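Local coordinates for tyrocidine synthetase 3 (Brevibacillus brevis, PDB 2JGP), which belongs to the tyrocidine-making nonribosomal peptide synthetase, this part pairing a peptidyl carrier domain with a condensation domain that forms peptide bonds, at residues Q347-R359 and R424-N436. Sequence-based numbering, arbitrary orientation.
Sequences QEDIIVGTPITGR and RNPLFDTVFTFQN
One face of the Phe428 ring lies flat against the backbone of Gly353. Phe428 CB lies 3.6 Å from Ile351 O; CG has Gly353 N over the ring face, 3.5 Å away, and from CD1 and CD2 out to CZ every ring carbon faces Gly353 CA. Gly353 CA sits 3.5 Å from the centroid of the Phe428 ring, 6° off its normal, a CH-pi contact. A CB here would point toward the ring and run into Phe428 CE1, so glycine lets the backbone come this close. A chi1 of 52° brings that ring face against Gly353. Gly353 also carries the single bridge between the strands: its N donates to Thr430 O (3.0 Å), and its O receives Phe432 N (2.9 Å). Branched and cyclic apolar residues fill in beside it, Val352 CG1 against Phe432 CB at 3.6 Å and Pro355 CD against Val431 CG1 at 3.5 Å. The axes of 350-356 and 430-435 lie 44° apart, consistent with a single bridge; one water links Ile351 O to Asp429 N, another Pro355 O to Phe432 O. Strand 350-356 pairs antiparallel with 373-379, and 430-435 edges a four-stranded sheet beside 465-471; this short parallel bridge joins the two sheets inside the condensation domain, of the CoA-dependent acyltransferase clan.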
# COMPACT_ATOMS: atom_id res chain seq x y z
N GLN A 347 -3.36 -0.45 -26.73
CA GLN A 347 -4.45 0.32 -26.12
C GLN A 347 -3.92 1.66 -25.61
O GLN A 347 -2.73 1.79 -25.32
CB GLN A 347 -5.06 -0.47 -24.96
CG GLN A 347 -5.84 -1.70 -25.38
CD GLN A 347 -6.38 -2.48 -24.21
OE1 GLN A 347 -5.64 -2.78 -23.27
NE2 GLN A 347 -7.66 -2.82 -24.26
N GLU A 348 -4.82 2.63 -25.48
CA GLU A 348 -4.46 3.98 -25.07
C GLU A 348 -5.27 4.45 -23.85
O GLU A 348 -5.38 5.64 -23.59
CB GLU A 348 -4.65 4.95 -26.24
CG GLU A 348 -3.92 4.51 -27.51
CD GLU A 348 -3.84 5.61 -28.54
OE1 GLU A 348 -2.79 5.72 -29.21
OE2 GLU A 348 -4.80 6.39 -28.66
N ASP A 349 -5.82 3.49 -23.12
CA ASP A 349 -6.63 3.75 -21.94
C ASP A 349 -6.46 2.52 -21.05
O ASP A 349 -6.91 1.43 -21.39
CB ASP A 349 -8.10 3.94 -22.34
CG ASP A 349 -8.98 4.39 -21.20
OD1 ASP A 349 -8.52 4.46 -20.03
OD2 ASP A 349 -10.17 4.66 -21.48
N ILE A 350 -5.79 2.72 -19.92
CA ILE A 350 -5.25 1.63 -19.12
C ILE A 350 -5.41 1.90 -17.63
O ILE A 350 -5.14 3.01 -17.17
CB ILE A 350 -3.75 1.42 -19.41
CG1 ILE A 350 -3.54 1.16 -20.91
CG2 ILE A 350 -3.19 0.27 -18.57
CD1 ILE A 350 -2.18 0.68 -21.28
N ILE A 351 -5.83 0.87 -16.89
CA ILE A 351 -5.96 0.94 -15.43
C ILE A 351 -4.92 0.03 -14.79
O ILE A 351 -4.80 -1.14 -15.17
CB ILE A 351 -7.38 0.53 -14.97
CG1 ILE A 351 -8.44 1.33 -15.75
CG2 ILE A 351 -7.54 0.76 -13.47
CD1 ILE A 351 -9.84 0.81 -15.57
N VAL A 352 -4.15 0.58 -13.85
CA VAL A 352 -3.12 -0.16 -13.12
C VAL A 352 -3.40 -0.05 -11.63
O VAL A 352 -3.55 1.05 -11.12
CB VAL A 352 -1.72 0.41 -13.41
CG1 VAL A 352 -0.67 -0.26 -12.50
CG2 VAL A 352 -1.36 0.24 -14.90
N GLY A 353 -3.46 -1.18 -10.94
CA GLY A 353 -3.62 -1.18 -9.49
C GLY A 353 -2.35 -0.71 -8.81
O GLY A 353 -1.28 -1.21 -9.11
N THR A 354 -2.47 0.25 -7.90
CA THR A 354 -1.32 0.72 -7.13
C THR A 354 -1.59 0.62 -5.62
O THR A 354 -2.35 1.42 -5.07
CB THR A 354 -0.92 2.15 -7.49
OG1 THR A 354 -2.03 3.04 -7.29
CG2 THR A 354 -0.46 2.24 -8.94
N PRO A 355 -0.99 -0.37 -4.96
CA PRO A 355 -1.13 -0.44 -3.50
C PRO A 355 -0.51 0.76 -2.79
O PRO A 355 0.53 1.27 -3.23
CB PRO A 355 -0.39 -1.74 -3.14
CG PRO A 355 -0.38 -2.54 -4.42
CD PRO A 355 -0.22 -1.52 -5.49
N ILE A 356 -1.17 1.20 -1.73
CA ILE A 356 -0.67 2.25 -0.85
C ILE A 356 -0.72 1.71 0.57
O ILE A 356 -1.44 0.74 0.83
CB ILE A 356 -1.51 3.55 -0.94
CG1 ILE A 356 -2.99 3.27 -0.64
CG2 ILE A 356 -1.34 4.18 -2.31
CD1 ILE A 356 -3.85 4.53 -0.59
N THR A 357 0.03 2.31 1.48
CA THR A 357 0.11 1.79 2.85
C THR A 357 -1.21 1.95 3.60
O THR A 357 -1.54 1.15 4.48
CB THR A 357 1.22 2.49 3.68
OG1 THR A 357 0.85 3.85 3.91
CG2 THR A 357 2.56 2.44 2.95
N GLY A 358 -1.97 2.98 3.24
CA GLY A 358 -3.21 3.32 3.94
C GLY A 358 -2.98 4.05 5.25
O GLY A 358 -3.92 4.29 6.01
N ARG A 359 -1.72 4.40 5.52
CA ARG A 359 -1.30 5.00 6.78
C ARG A 359 -1.01 6.48 6.54
O ARG A 359 0.14 6.93 6.62
CB ARG A 359 -0.07 4.28 7.32
CG ARG A 359 -0.32 2.83 7.68
CD ARG A 359 0.94 2.01 7.68
NE ARG A 359 0.66 0.59 7.92
CZ ARG A 359 0.53 0.05 9.13
NH1 ARG A 359 0.67 0.79 10.23
NH2 ARG A 359 0.30 -1.25 9.25
N ARG A 424 -10.42 -12.96 -14.54
CA ARG A 424 -9.67 -11.73 -14.30
C ARG A 424 -10.17 -10.98 -13.07
O ARG A 424 -11.12 -11.42 -12.42
CB ARG A 424 -9.66 -10.84 -15.56
CG ARG A 424 -10.93 -10.87 -16.39
CD ARG A 424 -10.62 -10.75 -17.88
NE ARG A 424 -9.60 -9.74 -18.12
CZ ARG A 424 -8.84 -9.66 -19.21
NH1 ARG A 424 -8.98 -10.52 -20.22
NH2 ARG A 424 -7.92 -8.71 -19.29
N ASN A 425 -9.52 -9.88 -12.74
CA ASN A 425 -9.81 -9.14 -11.51
C ASN A 425 -10.59 -7.86 -11.79
O ASN A 425 -10.51 -7.32 -12.90
CB ASN A 425 -8.52 -8.84 -10.76
CG ASN A 425 -7.94 -10.07 -10.10
OD1 ASN A 425 -8.40 -10.48 -9.03
ND2 ASN A 425 -6.94 -10.68 -10.73
N PRO A 426 -11.35 -7.37 -10.80
CA PRO A 426 -12.13 -6.17 -11.02
C PRO A 426 -11.25 -4.93 -11.22
O PRO A 426 -10.25 -4.75 -10.51
CB PRO A 426 -13.00 -6.06 -9.75
CG PRO A 426 -12.30 -6.86 -8.72
CD PRO A 426 -11.51 -7.91 -9.43
N LEU A 427 -11.62 -4.14 -12.22
CA LEU A 427 -11.00 -2.85 -12.54
C LEU A 427 -9.59 -2.91 -13.15
O LEU A 427 -9.30 -2.15 -14.08
CB LEU A 427 -11.02 -1.89 -11.34
CG LEU A 427 -12.37 -1.20 -11.08
CD1 LEU A 427 -12.29 -0.33 -9.84
CD2 LEU A 427 -12.82 -0.38 -12.29
N PHE A 428 -8.72 -3.78 -12.64
CA PHE A 428 -7.36 -3.92 -13.18
C PHE A 428 -6.84 -5.36 -13.11
O PHE A 428 -7.19 -6.11 -12.20
CB PHE A 428 -6.39 -2.96 -12.46
CG PHE A 428 -6.43 -3.06 -10.97
CD1 PHE A 428 -5.67 -4.01 -10.29
CD2 PHE A 428 -7.23 -2.20 -10.23
CE1 PHE A 428 -5.71 -4.10 -8.91
CE2 PHE A 428 -7.27 -2.29 -8.85
CZ PHE A 428 -6.51 -3.24 -8.19
N ASP A 429 -6.01 -5.71 -14.08
CA ASP A 429 -5.40 -7.04 -14.16
C ASP A 429 -3.89 -7.01 -13.99
O ASP A 429 -3.22 -8.03 -14.14
CB ASP A 429 -5.78 -7.69 -15.49
CG ASP A 429 -7.22 -8.11 -15.51
OD1 ASP A 429 -7.61 -8.89 -14.61
OD2 ASP A 429 -7.97 -7.65 -16.39
N THR A 430 -3.36 -5.84 -13.67
CA THR A 430 -1.96 -5.71 -13.33
C THR A 430 -1.80 -4.75 -12.16
O THR A 430 -2.63 -3.87 -11.95
CB THR A 430 -1.12 -5.23 -14.53
OG1 THR A 430 0.26 -5.18 -14.16
CG2 THR A 430 -1.56 -3.84 -14.99
N VAL A 431 -0.72 -4.94 -11.40
CA VAL A 431 -0.40 -4.11 -10.25
C VAL A 431 1.03 -3.58 -10.40
O VAL A 431 1.90 -4.28 -10.93
CB VAL A 431 -0.52 -4.92 -8.93
CG1 VAL A 431 0.15 -4.20 -7.77
CG2 VAL A 431 -1.99 -5.19 -8.62
N PHE A 432 1.24 -2.34 -9.95
CA PHE A 432 2.56 -1.72 -9.95
C PHE A 432 2.93 -1.36 -8.52
O PHE A 432 2.11 -0.77 -7.81
CB PHE A 432 2.54 -0.46 -10.82
CG PHE A 432 3.79 0.37 -10.71
CD1 PHE A 432 4.89 0.08 -11.50
CD2 PHE A 432 3.86 1.43 -9.82
CE1 PHE A 432 6.05 0.83 -11.40
CE2 PHE A 432 5.02 2.19 -9.72
CZ PHE A 432 6.11 1.89 -10.50
N THR A 433 4.14 -1.72 -8.09
CA THR A 433 4.66 -1.29 -6.78
C THR A 433 6.10 -0.78 -6.88
O THR A 433 6.84 -1.17 -7.77
CB THR A 433 4.63 -2.42 -5.72
OG1 THR A 433 5.62 -3.41 -6.02
CG2 THR A 433 3.25 -3.07 -5.65
N PHE A 434 6.48 0.10 -5.96
CA PHE A 434 7.85 0.62 -5.88
C PHE A 434 8.29 0.65 -4.42
O PHE A 434 7.58 1.18 -3.57
CB PHE A 434 7.94 2.01 -6.53
CG PHE A 434 9.28 2.68 -6.34
CD1 PHE A 434 10.43 2.12 -6.87
CD2 PHE A 434 9.38 3.87 -5.62
CE1 PHE A 434 11.67 2.73 -6.70
CE2 PHE A 434 10.62 4.49 -5.45
CZ PHE A 434 11.76 3.91 -5.98
N GLN A 435 9.45 0.06 -4.12
CA GLN A 435 9.95 -0.05 -2.75
C GLN A 435 11.42 0.37 -2.66
O GLN A 435 12.09 0.50 -3.69
CB GLN A 435 9.81 -1.49 -2.23
CG GLN A 435 8.53 -2.23 -2.66
CD GLN A 435 8.71 -3.06 -3.93
OE1 GLN A 435 8.17 -2.74 -4.99
NE2 GLN A 435 9.47 -4.15 -3.81
N ASN A 436 11.91 0.58 -1.43
CA ASN A 436 13.30 0.96 -1.18
C ASN A 436 14.08 -0.11 -0.41
O ASN A 436 14.51 0.13 0.73
CB ASN A 436 13.36 2.30 -0.41
CG ASN A 436 13.10 3.50 -1.30
OD1 ASN A 436 12.14 4.25 -1.08
ND2 ASN A 436 13.96 3.71 -2.29
O HOH W 1 -5.50 -3.70 -16.08
O HOH W 2 1.98 1.07 -5.68